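Local coordinates for protein lysine-sensitive aspartokinase 3 (Escherichia coli, PDB 2J0W) that phosphorylates L-aspartate with ATP to give 4-phospho-L-aspartate, the first step of lysine biosynthesis, under feedback inhibition by lysine, at residues V14-F17 and D18-N21; T111-L114 and V115-E119; E242-F245 and A246-A249. One frame throughout, in Å; residues are numbered along the deposited sequence.

Interaction 1. Residues V14-F17 and D18-N21; sequences VADF and DAMN
An N-cap starts helix 17-27 of the amino acid kinase domain, with Asp16 capping and Ala19 as its partner. The helix follows the loop after strand 5-9. Asp16 OD1 accepts from Ala19 N at 2.9 Å, and the amide meets it nearly along the C-O direction. The first torsion allows this: CG lies between the backbone N and the carbonyl carbon (chi1 54°), which brings OD1 back to the first turn. The cap supplies an acceptor to an amide that has no earlier helical carbonyl to use. The start of the helix would probably help to stabilise a negative charge on Asp16. Asp18 OD2 is a like charge 4.6 Å from Asp16 OD1. The regular helix bonds begin with Met20 N to Asp16 O at 2.7 Å and Asn21 N to Phe17 O at 2.8 Å. Met20 SD passes 4.4 Å from Val14 CB. The Met20 side chain then leads on to Leu125, Phe126 and Ile129 of helix 108-131. Val14 lies close to Phe9 of the ATP site, and its O bonds Ser41 OG. Asn21 OD1 bonds Arg133 NH2. The Asn21 amide is almost perpendicular to the Phe17 ring (86°). Asn21 ND2 lies over one face of that ring, offset toward the rim and 3.1 Å from Phe17 CE1.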
loop_
_atom_site.group_PDB
_atom_site.type_symbol
_atom_site.label_atom_id
_atom_site.label_comp_id
_atom_site.label_asym_id
_atom_site.label_seq_id
_atom_site.Cartn_x
_atom_site.Cartn_y
_atom_site.Cartn_z
ATOM N N VAL A 14 14.332 25.105 -29.831
ATOM C CA VAL A 14 15.171 26.296 -29.870
ATOM C C VAL A 14 16.615 25.840 -29.922
ATOM O O VAL A 14 17.532 26.550 -29.480
ATOM C CB VAL A 14 14.966 27.185 -28.625
ATOM C CG1 VAL A 14 13.504 27.590 -28.517
ATOM C CG2 VAL A 14 15.424 26.441 -27.364
ATOM N N ALA A 15 16.794 24.640 -30.473
ATOM C CA ALA A 15 18.095 24.016 -30.601
ATOM C C ALA A 15 19.004 24.850 -31.460
ATOM O O ALA A 15 20.194 24.939 -31.201
ATOM C CB ALA A 15 17.949 22.622 -31.200
ATOM N N ASP A 16 18.446 25.465 -32.490
ATOM C CA ASP A 16 19.249 26.285 -33.387
ATOM C C ASP A 16 18.453 27.406 -34.019
ATOM O O ASP A 16 17.236 27.507 -33.838
ATOM C CB ASP A 16 19.847 25.424 -34.494
ATOM C CG ASP A 16 18.797 24.624 -35.227
ATOM O OD1 ASP A 16 17.707 25.184 -35.498
ATOM O OD2 ASP A 16 19.065 23.439 -35.534
ATOM N N PHE A 17 19.158 28.234 -34.780
ATOM C CA PHE A 17 18.553 29.367 -35.459
ATOM C C PHE A 17 17.225 29.031 -36.160
ATOM O O PHE A 17 16.191 29.634 -35.863
ATOM C CB PHE A 17 19.553 29.945 -36.460
ATOM C CG PHE A 17 19.111 31.239 -37.079
ATOM C CD1 PHE A 17 18.693 31.284 -38.404
ATOM C CD2 PHE A 17 19.114 32.415 -36.333
ATOM C CE1 PHE A 17 18.283 32.484 -38.980
ATOM C CE2 PHE A 17 18.706 33.622 -36.896
ATOM C CZ PHE A 17 18.290 33.657 -38.224
ATOM N N ASP A 18 17.248 28.068 -37.081
ATOM C CA ASP A 18 16.035 27.686 -37.805
ATOM C C ASP A 18 14.901 27.370 -36.847
ATOM O O ASP A 18 13.849 28.017 -36.870
ATOM C CB ASP A 18 16.300 26.470 -38.694
ATOM C CG ASP A 18 17.323 26.756 -39.779
ATOM O OD1 ASP A 18 17.219 27.822 -40.432
ATOM O OD2 ASP A 18 18.225 25.912 -39.980
ATOM N N ALA A 19 15.133 26.365 -36.007
ATOM C CA ALA A 19 14.167 25.922 -35.012
ATOM C C ALA A 19 13.652 27.115 -34.219
ATOM O O ALA A 19 12.439 27.287 -34.010
ATOM C CB ALA A 19 14.833 24.922 -34.072
ATOM N N MET A 20 14.592 27.940 -33.780
ATOM C CA MET A 20 14.241 29.109 -33.005
ATOM C C MET A 20 13.264 29.930 -33.823
ATOM O O MET A 20 12.294 30.457 -33.293
ATOM C CB MET A 20 15.497 29.910 -32.678
ATOM C CG MET A 20 15.384 30.699 -31.398
ATOM S SD MET A 20 16.916 30.669 -30.445
ATOM C CE MET A 20 17.600 32.202 -30.874
ATOM N N ASN A 21 13.522 30.020 -35.125
ATOM C CA ASN A 21 12.653 30.755 -36.033
ATOM C C ASN A 21 11.276 30.072 -36.137
ATOM O O ASN A 21 10.232 30.725 -35.992
ATOM C CB ASN A 21 13.302 30.857 -37.421
ATOM C CG ASN A 21 14.110 32.144 -37.603
ATOM O OD1 ASN A 21 13.639 33.246 -37.289
ATOM N ND2 ASN A 21 15.320 32.010 -38.131
#

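Interaction 2. Residues T111-L114 and V115-E119; sequences TDEL and VSHGE. With ASP (aspartic acid), chain B.
This is a local contact along successive turns of helix 108-131, where Ser116 and His117 bond back to carbonyls of 113-114. It is buried in the amino acid kinase domain. Ser116 OG donates to Glu113 O at 2.6 Å from above the carbonyl plane. OG sits between the backbone N and the carbonyl carbon (chi1 63°), which turns the hydroxyl back to the preceding turn. His117 ND1 adds two weak bonds, to Glu113 O at 2.9 Å and to Leu114 O at 3.2 Å. Glu113 O lies at the edge of the imidazole. The Glu113 carboxylate is steeply turned to the ring (81°), with OE2 3.2 Å from His117 CE1, while OE1 bonds Thr193 OG1. With an alanine here instead of His117, Glu113 O would probably keep Ser116 OG as a partner but lose its second side-chain donor, and Asn94 OD1 would lose its weak bond to NE2. The Thr111 and Val115 side chains lie side by side, Thr111 CG2 4.1 Å from Val115 CG2. The helix is kinked at Gly118-Glu119. Just there Glu119 OE2 accepts from the amino N of the bound aspartate at 3.0 Å, so this helix leads into the aspartokinase substrate site, where Thr45, Arg198, Gly199 and Ser201 also bond the aspartate.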
loop_
_atom_site.group_PDB
_atom_site.type_symbol
_atom_site.label_atom_id
_atom_site.label_comp_id
_atom_site.label_asym_id
_atom_site.label_seq_id
_atom_site.Cartn_x
_atom_site.Cartn_y
_atom_site.Cartn_z
ATOM N N THR A 111 25.758 23.855 -8.917
ATOM C CA THR A 111 25.172 23.251 -10.107
ATOM C C THR A 111 23.960 24.056 -10.626
ATOM O O THR A 111 23.864 24.357 -11.823
ATOM C CB THR A 111 24.757 21.810 -9.800
ATOM O OG1 THR A 111 25.929 20.984 -9.717
ATOM C CG2 THR A 111 23.820 21.280 -10.883
ATOM N N ASP A 112 23.048 24.418 -9.724
ATOM C CA ASP A 112 21.876 25.196 -10.110
ATOM C C ASP A 112 22.325 26.521 -10.716
ATOM O O ASP A 112 21.754 26.988 -11.703
ATOM C CB ASP A 112 20.969 25.470 -8.897
ATOM C CG ASP A 112 19.869 24.423 -8.727
ATOM O OD1 ASP A 112 19.968 23.339 -9.336
ATOM O OD2 ASP A 112 18.906 24.678 -7.971
ATOM N N GLU A 113 23.356 27.121 -10.124
ATOM C CA GLU A 113 23.862 28.407 -10.600
ATOM C C GLU A 113 24.542 28.311 -11.955
ATOM O O GLU A 113 24.412 29.196 -12.796
ATOM C CB GLU A 113 24.845 28.995 -9.599
ATOM C CG GLU A 113 25.572 30.231 -10.130
ATOM C CD GLU A 113 24.635 31.351 -10.549
ATOM O OE1 GLU A 113 23.725 31.699 -9.767
ATOM O OE2 GLU A 113 24.820 31.895 -11.657
ATOM N N LEU A 114 25.287 27.237 -12.165
ATOM C CA LEU A 114 25.972 27.066 -13.427
ATOM C C LEU A 114 24.963 26.611 -14.470
ATOM O O LEU A 114 24.944 27.117 -15.589
ATOM C CB LEU A 114 27.078 26.026 -13.266
ATOM C CG LEU A 114 28.084 25.906 -14.400
ATOM C CD1 LEU A 114 29.205 24.991 -13.956
ATOM C CD2 LEU A 114 27.415 25.369 -15.636
ATOM N N VAL A 115 24.110 25.659 -14.115
ATOM C CA VAL A 115 23.156 25.178 -15.100
ATOM C C VAL A 115 22.149 26.232 -15.506
ATOM O O VAL A 115 21.621 26.190 -16.603
ATOM C CB VAL A 115 22.400 23.927 -14.620
ATOM C CG1 VAL A 115 21.202 23.689 -15.517
ATOM C CG2 VAL A 115 23.322 22.698 -14.662
ATOM N N SER A 116 21.889 27.190 -14.639
ATOM C CA SER A 116 20.925 28.220 -14.963
ATOM C C SER A 116 21.325 28.954 -16.249
ATOM O O SER A 116 20.463 29.364 -17.036
ATOM C CB SER A 116 20.833 29.203 -13.809
ATOM O OG SER A 116 22.077 29.842 -13.646
ATOM N N HIS A 117 22.628 29.101 -16.472
ATOM C CA HIS A 117 23.142 29.787 -17.664
ATOM C C HIS A 117 22.569 29.378 -19.038
ATOM O O HIS A 117 22.541 30.201 -19.958
ATOM C CB HIS A 117 24.669 29.689 -17.692
ATOM C CG HIS A 117 25.337 30.560 -16.672
ATOM N ND1 HIS A 117 25.222 30.341 -15.316
ATOM C CD2 HIS A 117 26.066 31.693 -16.808
ATOM C CE1 HIS A 117 25.847 31.304 -14.661
ATOM N NE2 HIS A 117 26.366 32.138 -15.543
ATOM N N GLY A 118 22.114 28.131 -19.178
ATOM C CA GLY A 118 21.557 27.664 -20.444
ATOM C C GLY A 118 20.333 28.447 -20.893
ATOM O O GLY A 118 20.304 29.012 -21.997
ATOM N N GLU A 119 19.312 28.495 -20.045
ATOM C CA GLU A 119 18.108 29.245 -20.386
ATOM C C GLU A 119 18.407 30.749 -20.459
ATOM O O GLU A 119 17.663 31.505 -21.075
ATOM C CB GLU A 119 16.980 28.983 -19.384
ATOM C CG GLU A 119 17.229 27.872 -18.361
ATOM C CD GLU A 119 17.389 26.492 -18.961
ATOM O OE1 GLU A 119 18.480 25.914 -18.812
ATOM O OE2 GLU A 119 16.432 25.980 -19.570
HETATM N N ASP B . 16.555 22.982 -19.395
HETATM C CA ASP B . 16.136 22.035 -18.364
HETATM C C ASP B . 16.531 20.629 -18.865
HETATM O O ASP B . 17.250 20.545 -19.891
HETATM C CB ASP B . 14.607 22.198 -18.098
HETATM C CG ASP B . 13.648 21.784 -19.236
HETATM O OD1 ASP B . 14.148 21.330 -20.313
HETATM O OD2 ASP B . 12.382 21.914 -19.062
HETATM O OXT ASP B . 16.079 19.610 -18.237
#

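Interaction 3. Residues E242-F245 and A246-A249; sequences EIAF and AEAA
Ile243 and Glu247 cross at a slant where strand 239-244 passes into helix 245-253. The Ile243 CG1 branch lies against the Glu247 chain: Ile243 CD1 is 3.2 Å from Glu247 CB, and Ile243 CG1 is 3.4 Å from Glu247 CD. Ile243 CG1 is trans to the backbone N (chi1 -170°), which carries this branch to the glutamate. Ile243 CG2, the other branch, faces Ala248 CB at 4.1 Å. Glu247 runs extended beyond CG, back to the end of the strand. There Glu247 OE1 accepts from Ala244 N at 3.3 Å. The amide comes from above the carboxylate plane, 54° out of it. Ala244 is the N-cap, and Glu247 is the third residue after it. This is one of the two bonds of a capping box. The alanine has no side-chain acceptor for the other. The second carboxylate oxygen, OE2, forms a salt bridge with Arg300 NE, so the two oxygens of Glu247 serve different partners. The helix begins with nearly straight bonds: Ala248 N to Ala244 O at 3.0 Å and Ala249 N to Phe245 O at 2.5 Å. The Phe245 ring packs on Ala267 and Val268 of helix 264-270, and Ala248 and Ala249 meet Leu264 of the same helix. On the strand side, Ile243 and Phe245 have backbone bonds to strand 287-290 and touch Val289.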
loop_
_atom_site.group_PDB
_atom_site.type_symbol
_atom_site.label_atom_id
_atom_site.label_comp_id
_atom_site.label_asym_id
_atom_site.label_seq_id
_atom_site.Cartn_x
_atom_site.Cartn_y
_atom_site.Cartn_z
ATOM N N GLU A 242 -7.822 14.921 -27.045
ATOM C CA GLU A 242 -8.248 15.677 -25.871
ATOM C C GLU A 242 -8.327 14.784 -24.641
ATOM O O GLU A 242 -8.773 13.642 -24.727
ATOM C CB GLU A 242 -9.608 16.345 -26.128
ATOM C CG GLU A 242 -10.017 17.347 -25.051
ATOM C CD GLU A 242 -11.388 17.958 -25.296
ATOM O OE1 GLU A 242 -12.375 17.196 -25.357
ATOM O OE2 GLU A 242 -11.473 19.197 -25.426
ATOM N N ILE A 243 -7.884 15.312 -23.498
ATOM C CA ILE A 243 -7.876 14.575 -22.226
ATOM C C ILE A 243 -8.073 15.536 -21.055
ATOM O O ILE A 243 -7.970 16.753 -21.226
ATOM C CB ILE A 243 -6.535 13.848 -22.005
ATOM C CG1 ILE A 243 -6.658 12.906 -20.809
ATOM C CG2 ILE A 243 -5.425 14.865 -21.741
ATOM C CD1 ILE A 243 -5.482 11.997 -20.609
ATOM N N ALA A 244 -8.334 14.982 -19.868
ATOM C CA ALA A 244 -8.572 15.779 -18.652
ATOM C C ALA A 244 -7.406 15.762 -17.669
ATOM O O ALA A 244 -6.585 14.826 -17.648
ATOM C CB ALA A 244 -9.840 15.309 -17.940
ATOM N N PHE A 245 -7.368 16.808 -16.842
ATOM C CA PHE A 245 -6.333 17.013 -15.826
ATOM C C PHE A 245 -5.832 15.786 -15.068
ATOM O O PHE A 245 -4.682 15.372 -15.249
ATOM C CB PHE A 245 -6.800 18.073 -14.825
ATOM C CG PHE A 245 -6.816 19.462 -15.390
ATOM C CD1 PHE A 245 -5.839 19.863 -16.305
ATOM C CD2 PHE A 245 -7.769 20.386 -14.973
ATOM C CE1 PHE A 245 -5.809 21.151 -16.787
ATOM C CE2 PHE A 245 -7.751 21.693 -15.454
ATOM C CZ PHE A 245 -6.769 22.078 -16.363
ATOM N N ALA A 246 -6.676 15.204 -14.222
ATOM C CA ALA A 246 -6.230 14.056 -13.444
ATOM C C ALA A 246 -5.728 12.928 -14.330
ATOM O O ALA A 246 -4.748 12.264 -13.988
ATOM C CB ALA A 246 -7.344 13.566 -12.525
ATOM N N GLU A 247 -6.378 12.705 -15.463
ATOM C CA GLU A 247 -5.910 11.642 -16.340
ATOM C C GLU A 247 -4.451 11.848 -16.675
ATOM O O GLU A 247 -3.602 11.015 -16.391
ATOM C CB GLU A 247 -6.702 11.621 -17.645
ATOM C CG GLU A 247 -7.982 10.842 -17.591
ATOM C CD GLU A 247 -8.775 11.006 -18.858
ATOM O OE1 GLU A 247 -9.469 12.034 -18.991
ATOM O OE2 GLU A 247 -8.685 10.114 -19.721
ATOM N N ALA A 248 -4.184 12.983 -17.298
ATOM C CA ALA A 248 -2.844 13.370 -17.723
ATOM C C ALA A 248 -1.908 13.573 -16.547
ATOM O O ALA A 248 -0.745 13.169 -16.592
ATOM C CB ALA A 248 -2.929 14.648 -18.525
ATOM N N ALA A 249 -2.432 14.218 -15.510
ATOM C CA ALA A 249 -1.678 14.485 -14.302
ATOM C C ALA A 249 -0.996 13.197 -13.890
ATOM O O ALA A 249 0.199 13.176 -13.592
ATOM C CB ALA A 249 -2.607 14.948 -13.204
#

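In the fold
The three contacts come in series along the chain, all in the amino acid kinase domain. Interactions 1 and 2 are the nearer pair, without touching: their centres are about 20 Å apart and their nearest atoms about 8 Å. Helix 108-131 connects them: it carries interaction 2, and farther along it packs against helix 17-27 of interaction 1. Interaction 3 is remote, its centre about 30 Å from that of interaction 1 and 31 Å from that of interaction 2. Strand 5-9 leads to interaction 1 and strand 239-244 forms the start of interaction 3; both belong to one mixed sheet. Interaction 2 reaches the substrate directly through Glu119, while interactions 1 and 3 are helix starts whose side chains lie about 8 and 9 Å from ADP.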